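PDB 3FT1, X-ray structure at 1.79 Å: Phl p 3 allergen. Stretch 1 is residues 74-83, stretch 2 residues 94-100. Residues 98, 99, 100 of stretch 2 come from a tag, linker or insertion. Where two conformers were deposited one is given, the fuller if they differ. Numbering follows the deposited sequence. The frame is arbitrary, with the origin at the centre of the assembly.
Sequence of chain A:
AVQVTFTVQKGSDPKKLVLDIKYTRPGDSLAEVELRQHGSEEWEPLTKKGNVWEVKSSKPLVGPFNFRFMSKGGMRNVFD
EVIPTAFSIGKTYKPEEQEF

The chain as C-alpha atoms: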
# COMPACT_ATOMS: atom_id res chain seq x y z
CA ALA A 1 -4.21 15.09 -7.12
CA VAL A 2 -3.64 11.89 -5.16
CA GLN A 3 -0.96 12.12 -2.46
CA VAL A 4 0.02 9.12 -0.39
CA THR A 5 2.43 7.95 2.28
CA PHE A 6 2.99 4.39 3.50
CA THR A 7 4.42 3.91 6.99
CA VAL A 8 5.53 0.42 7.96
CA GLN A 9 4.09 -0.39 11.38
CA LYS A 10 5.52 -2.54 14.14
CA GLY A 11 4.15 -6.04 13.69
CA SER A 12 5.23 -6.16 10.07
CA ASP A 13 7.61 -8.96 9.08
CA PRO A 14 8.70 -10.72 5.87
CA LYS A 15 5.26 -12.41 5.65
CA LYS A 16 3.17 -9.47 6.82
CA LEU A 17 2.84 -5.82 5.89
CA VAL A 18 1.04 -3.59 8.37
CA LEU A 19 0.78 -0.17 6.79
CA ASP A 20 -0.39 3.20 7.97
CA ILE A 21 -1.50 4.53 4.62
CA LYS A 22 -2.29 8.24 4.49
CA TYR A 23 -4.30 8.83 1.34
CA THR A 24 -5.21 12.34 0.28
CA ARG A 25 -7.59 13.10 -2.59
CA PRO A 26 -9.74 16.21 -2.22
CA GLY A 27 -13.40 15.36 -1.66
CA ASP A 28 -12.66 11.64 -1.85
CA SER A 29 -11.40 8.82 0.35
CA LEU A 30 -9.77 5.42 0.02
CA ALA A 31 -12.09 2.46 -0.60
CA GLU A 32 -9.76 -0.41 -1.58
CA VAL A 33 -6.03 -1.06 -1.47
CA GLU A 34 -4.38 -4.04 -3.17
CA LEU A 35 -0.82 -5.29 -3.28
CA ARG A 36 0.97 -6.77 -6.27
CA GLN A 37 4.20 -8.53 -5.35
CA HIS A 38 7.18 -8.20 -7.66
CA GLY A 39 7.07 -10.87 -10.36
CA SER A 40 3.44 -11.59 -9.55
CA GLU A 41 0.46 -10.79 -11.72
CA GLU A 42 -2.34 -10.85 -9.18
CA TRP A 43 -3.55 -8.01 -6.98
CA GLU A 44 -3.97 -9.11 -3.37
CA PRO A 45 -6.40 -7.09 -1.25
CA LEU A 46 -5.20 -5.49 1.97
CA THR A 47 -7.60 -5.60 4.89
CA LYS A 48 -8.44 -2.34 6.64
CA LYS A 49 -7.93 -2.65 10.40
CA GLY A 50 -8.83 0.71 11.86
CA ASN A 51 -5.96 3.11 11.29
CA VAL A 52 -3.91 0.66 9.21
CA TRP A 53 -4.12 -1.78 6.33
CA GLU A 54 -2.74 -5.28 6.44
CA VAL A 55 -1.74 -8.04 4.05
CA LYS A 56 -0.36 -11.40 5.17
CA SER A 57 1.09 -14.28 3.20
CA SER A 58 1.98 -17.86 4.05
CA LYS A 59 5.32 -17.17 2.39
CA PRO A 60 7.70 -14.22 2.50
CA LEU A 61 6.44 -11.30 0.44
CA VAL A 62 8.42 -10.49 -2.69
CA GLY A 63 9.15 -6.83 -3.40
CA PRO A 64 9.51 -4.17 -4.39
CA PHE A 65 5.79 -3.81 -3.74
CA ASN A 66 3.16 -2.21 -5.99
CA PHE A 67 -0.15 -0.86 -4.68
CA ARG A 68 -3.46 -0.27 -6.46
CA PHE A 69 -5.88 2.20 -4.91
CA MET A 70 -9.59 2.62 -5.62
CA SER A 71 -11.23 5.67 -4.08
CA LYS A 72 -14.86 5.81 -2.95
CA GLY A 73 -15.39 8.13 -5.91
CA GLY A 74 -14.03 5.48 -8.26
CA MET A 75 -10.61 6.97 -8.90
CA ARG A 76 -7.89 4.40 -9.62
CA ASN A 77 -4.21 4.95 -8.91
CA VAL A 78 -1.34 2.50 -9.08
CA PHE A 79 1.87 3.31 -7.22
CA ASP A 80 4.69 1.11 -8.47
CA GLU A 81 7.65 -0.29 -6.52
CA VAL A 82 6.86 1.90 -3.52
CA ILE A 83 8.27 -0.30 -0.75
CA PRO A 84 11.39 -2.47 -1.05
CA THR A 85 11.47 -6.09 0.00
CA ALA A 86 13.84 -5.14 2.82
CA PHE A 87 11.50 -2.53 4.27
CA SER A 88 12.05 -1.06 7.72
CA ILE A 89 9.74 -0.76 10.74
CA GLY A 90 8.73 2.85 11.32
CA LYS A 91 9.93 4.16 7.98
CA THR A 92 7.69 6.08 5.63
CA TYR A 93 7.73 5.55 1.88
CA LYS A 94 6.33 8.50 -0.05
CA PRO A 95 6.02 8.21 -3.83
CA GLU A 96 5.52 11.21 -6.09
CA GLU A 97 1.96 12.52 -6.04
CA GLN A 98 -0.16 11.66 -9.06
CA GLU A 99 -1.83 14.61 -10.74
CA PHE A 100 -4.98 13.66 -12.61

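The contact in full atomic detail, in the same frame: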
# COMPACT_ATOMS: atom_id res chain seq x y z
N GLY A 74 -14.34 6.30 -7.11
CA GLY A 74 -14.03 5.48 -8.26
C GLY A 74 -12.79 5.91 -9.00
O GLY A 74 -12.65 5.65 -10.19
N MET A 75 -11.88 6.58 -8.30
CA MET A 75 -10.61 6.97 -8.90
C MET A 75 -9.57 5.89 -8.63
O MET A 75 -9.36 5.48 -7.48
CB MET A 75 -10.13 8.30 -8.34
CG MET A 75 -8.70 8.65 -8.77
SD MET A 75 -8.61 9.02 -10.53
CE MET A 75 -6.84 9.08 -10.78
N ARG A 76 -8.90 5.45 -9.69
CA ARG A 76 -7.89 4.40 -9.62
C ARG A 76 -6.49 5.00 -9.72
O ARG A 76 -6.21 5.79 -10.61
CB ARG A 76 -8.09 3.42 -10.79
CG ARG A 76 -6.93 2.44 -10.99
CD ARG A 76 -6.93 1.90 -12.43
NE ARG A 76 -5.70 1.17 -12.74
CZ ARG A 76 -4.63 1.72 -13.29
NH1 ARG A 76 -4.62 3.01 -13.60
NH2 ARG A 76 -3.55 0.98 -13.55
N ASN A 77 -5.62 4.59 -8.81
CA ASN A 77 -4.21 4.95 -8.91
C ASN A 77 -3.38 3.72 -8.62
O ASN A 77 -3.69 2.95 -7.71
CB ASN A 77 -3.85 6.07 -7.92
CG ASN A 77 -4.50 7.39 -8.26
OD1 ASN A 77 -5.66 7.61 -7.94
ND2 ASN A 77 -3.76 8.27 -8.93
N VAL A 78 -2.32 3.53 -9.40
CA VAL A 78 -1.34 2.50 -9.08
C VAL A 78 -0.01 3.18 -8.76
O VAL A 78 0.47 4.03 -9.50
CB VAL A 78 -1.17 1.49 -10.22
CG1 VAL A 78 -0.04 0.53 -9.90
CG2 VAL A 78 -2.47 0.72 -10.44
N PHE A 79 0.56 2.82 -7.61
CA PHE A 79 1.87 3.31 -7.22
C PHE A 79 2.84 2.13 -7.29
O PHE A 79 2.67 1.14 -6.58
CB PHE A 79 1.83 3.90 -5.82
CG PHE A 79 1.05 5.19 -5.75
CD1 PHE A 79 1.70 6.41 -5.91
CD2 PHE A 79 -0.32 5.18 -5.55
CE1 PHE A 79 0.99 7.59 -5.86
CE2 PHE A 79 -1.03 6.36 -5.50
CZ PHE A 79 -0.38 7.57 -5.66
N ASP A 80 3.83 2.24 -8.16
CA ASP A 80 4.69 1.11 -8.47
C ASP A 80 6.00 1.11 -7.69
O ASP A 80 6.62 2.15 -7.49
CB ASP A 80 4.98 1.06 -9.98
CG ASP A 80 3.72 0.75 -10.79
OD1 ASP A 80 3.30 -0.42 -10.82
OD2 ASP A 80 3.17 1.69 -11.41
N GLU A 81 6.39 -0.08 -7.24
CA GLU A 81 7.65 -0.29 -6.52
C GLU A 81 7.87 0.76 -5.44
O GLU A 81 8.90 1.43 -5.39
CB GLU A 81 8.82 -0.37 -7.51
CG GLU A 81 8.56 -1.36 -8.65
CD GLU A 81 9.83 -1.82 -9.35
OE1 GLU A 81 10.88 -1.18 -9.17
OE2 GLU A 81 9.76 -2.84 -10.07
N VAL A 82 6.88 0.88 -4.57
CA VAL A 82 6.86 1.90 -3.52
C VAL A 82 7.64 1.50 -2.28
O VAL A 82 8.24 2.35 -1.63
CB VAL A 82 5.42 2.22 -3.10
CG1 VAL A 82 5.43 3.27 -1.99
CG2 VAL A 82 4.64 2.71 -4.29
N ILE A 83 7.60 0.22 -1.94
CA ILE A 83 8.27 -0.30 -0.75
C ILE A 83 9.19 -1.46 -1.14
O ILE A 83 8.78 -2.37 -1.87
CB ILE A 83 7.23 -0.79 0.28
CG1 ILE A 83 6.27 0.36 0.64
CG2 ILE A 83 7.91 -1.38 1.52
CD1 ILE A 83 5.21 -0.02 1.63
N LYS A 94 7.20 7.43 0.46
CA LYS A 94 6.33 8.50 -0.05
C LYS A 94 6.61 8.70 -1.53
O LYS A 94 7.54 9.42 -1.90
CB LYS A 94 6.61 9.79 0.74
CG LYS A 94 5.75 10.99 0.36
CD LYS A 94 6.14 12.17 1.22
CE LYS A 94 5.91 13.47 0.49
NZ LYS A 94 4.53 13.91 0.63
N PRO A 95 5.80 8.06 -2.38
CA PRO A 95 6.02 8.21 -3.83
C PRO A 95 5.58 9.59 -4.30
O PRO A 95 4.92 10.32 -3.56
CB PRO A 95 5.12 7.13 -4.43
CG PRO A 95 4.06 6.88 -3.41
CD PRO A 95 4.65 7.20 -2.06
N GLU A 96 5.96 9.95 -5.52
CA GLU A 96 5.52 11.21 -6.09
C GLU A 96 4.00 11.22 -6.16
O GLU A 96 3.37 10.20 -6.44
CB GLU A 96 6.11 11.41 -7.49
CG GLU A 96 7.62 11.28 -7.55
CD GLU A 96 8.32 12.24 -6.60
OE1 GLU A 96 8.08 13.46 -6.69
OE2 GLU A 96 9.11 11.77 -5.75
N GLU A 97 3.41 12.38 -5.91
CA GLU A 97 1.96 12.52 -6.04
C GLU A 97 1.57 12.30 -7.49
O GLU A 97 2.39 12.47 -8.40
CB GLU A 97 1.48 13.89 -5.57
CG GLU A 97 1.70 15.01 -6.56
CD GLU A 97 0.99 16.29 -6.14
OE1 GLU A 97 0.99 17.26 -6.92
OE2 GLU A 97 0.43 16.33 -5.03
N GLN A 98 0.33 11.90 -7.71
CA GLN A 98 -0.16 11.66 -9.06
C GLN A 98 -1.24 12.67 -9.41
O GLN A 98 -2.35 12.61 -8.89
CB GLN A 98 -0.65 10.22 -9.20
CG GLN A 98 0.52 9.22 -9.19
CD GLN A 98 0.09 7.77 -9.41
OE1 GLN A 98 -1.08 7.48 -9.66
NE2 GLN A 98 1.05 6.86 -9.31
N GLU A 99 -0.88 13.61 -10.28
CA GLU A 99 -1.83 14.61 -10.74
C GLU A 99 -2.75 13.95 -11.75
O GLU A 99 -2.30 13.16 -12.59
CB GLU A 99 -1.10 15.79 -11.38
CG GLU A 99 0.04 16.35 -10.55
CD GLU A 99 0.44 17.75 -10.98
OE1 GLU A 99 -0.42 18.48 -11.51
OE2 GLU A 99 1.62 18.12 -10.78
N PHE A 100 -4.03 14.27 -11.68
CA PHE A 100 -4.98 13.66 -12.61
C PHE A 100 -4.61 13.99 -14.05
O PHE A 100 -4.72 13.15 -14.93
CB PHE A 100 -6.41 14.10 -12.33
CG PHE A 100 -7.39 13.55 -13.31
CD1 PHE A 100 -8.03 12.35 -13.06
CD2 PHE A 100 -7.65 14.21 -14.50
CE1 PHE A 100 -8.92 11.82 -13.98
CE2 PHE A 100 -8.54 13.69 -15.41
CZ PHE A 100 -9.18 12.50 -15.15
OXT PHE A 100 -4.19 15.11 -14.35
O HOH W 1 -4.36 11.14 -9.88
O HOH W 2 -1.93 5.61 -11.45

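What holds the two stretches together by direct hydrogen bonds? Both bonds run through the side-chain amide of Gln-98, a residue contributed by the expression tag rather than by the natural protein. Its carbonyl oxygen accepts from the neighbouring amide, with Asn-77 ND2 lying 2.9 Å from Gln-98 OE1, while its nitrogen donates to the strand backbone, Gln-98 NE2 lying 2.9 Å from Val-78 O. The N-H...O angles are 176° and 174°, so both bonds are almost perfectly straight. An amide carries an acceptor and a donor at the same tip, and here each finds a complementary partner. Asn-77 and Gln-98 both direct their CA-to-CB bonds toward the opposing stretch. Val-78 directs its own away, and takes part through its main chain.

What do the waters add to this polar patch? Each of the two bridges the stretches, and both involve Gln-98. Water 1 accepts from Asn-77 ND2 at 3.1 Å and donates to the main-chain atom Gln-98 O at 2.7 Å, so Asn-77 ND2 serves both the tag side chain directly and the tag backbone by way of solvent. Water 2 accepts from Val-78 N at 2.9 Å and donates to Gln-98 OE1 at 2.7 Å. Thus Gln-98 OE1 receives two hydrogen bonds, one from Asn-77 and one from the water, and the backbone N and O of Val-78 are both tied to the Gln-98 amide, the first through water and the second directly.

How does the ring of Phe-79 fit among its neighbours? It belongs to a buried residue whose CA-to-CB bond points toward stretch 2, and it meets three residues there. Over one face lies the Gln-98 amide, with Gln-98 NE2 3.5 Å from Phe-79 CD1; the same nitrogen is the one that donates to Val-78 O, so its hydrogen bond and its place above the ring come from a single position. At the ring edge, near the plane, the backbone carbonyl of Glu-96 approaches, Glu-96 O being 3.6 Å from Phe-79 CE1. This suits the slightly positive rim of an aromatic ring. Pro-95 packs obliquely, its CG atom 3.5 Å from Phe-79 CD1.

Where are the apolar contacts, and how do they bound the contact? They lie toward its two ends. The touching parts run in nearly opposite directions, 159° apart, so Pro-95 meets Val-82 late in stretch 1, and Phe-100 meets Met-75. Pro-95, its CA-to-CB bond directed toward stretch 1, touches Phe-79 as well as Val-82, with Pro-95 CD 4.0 Å from Val-82 CG1. Phe-100 is the C-terminal residue and also part of the tag: Met-75 CE comes within 4.2 Å of Phe-100 CD1, an oblique approach to the ring. The sulfur, Met-75 SD, sits 5.5 Å from the centroid of the Phe-100 ring and 89° off its normal, placing it at the ring edge. Altogether the two stretches bury 379 Å².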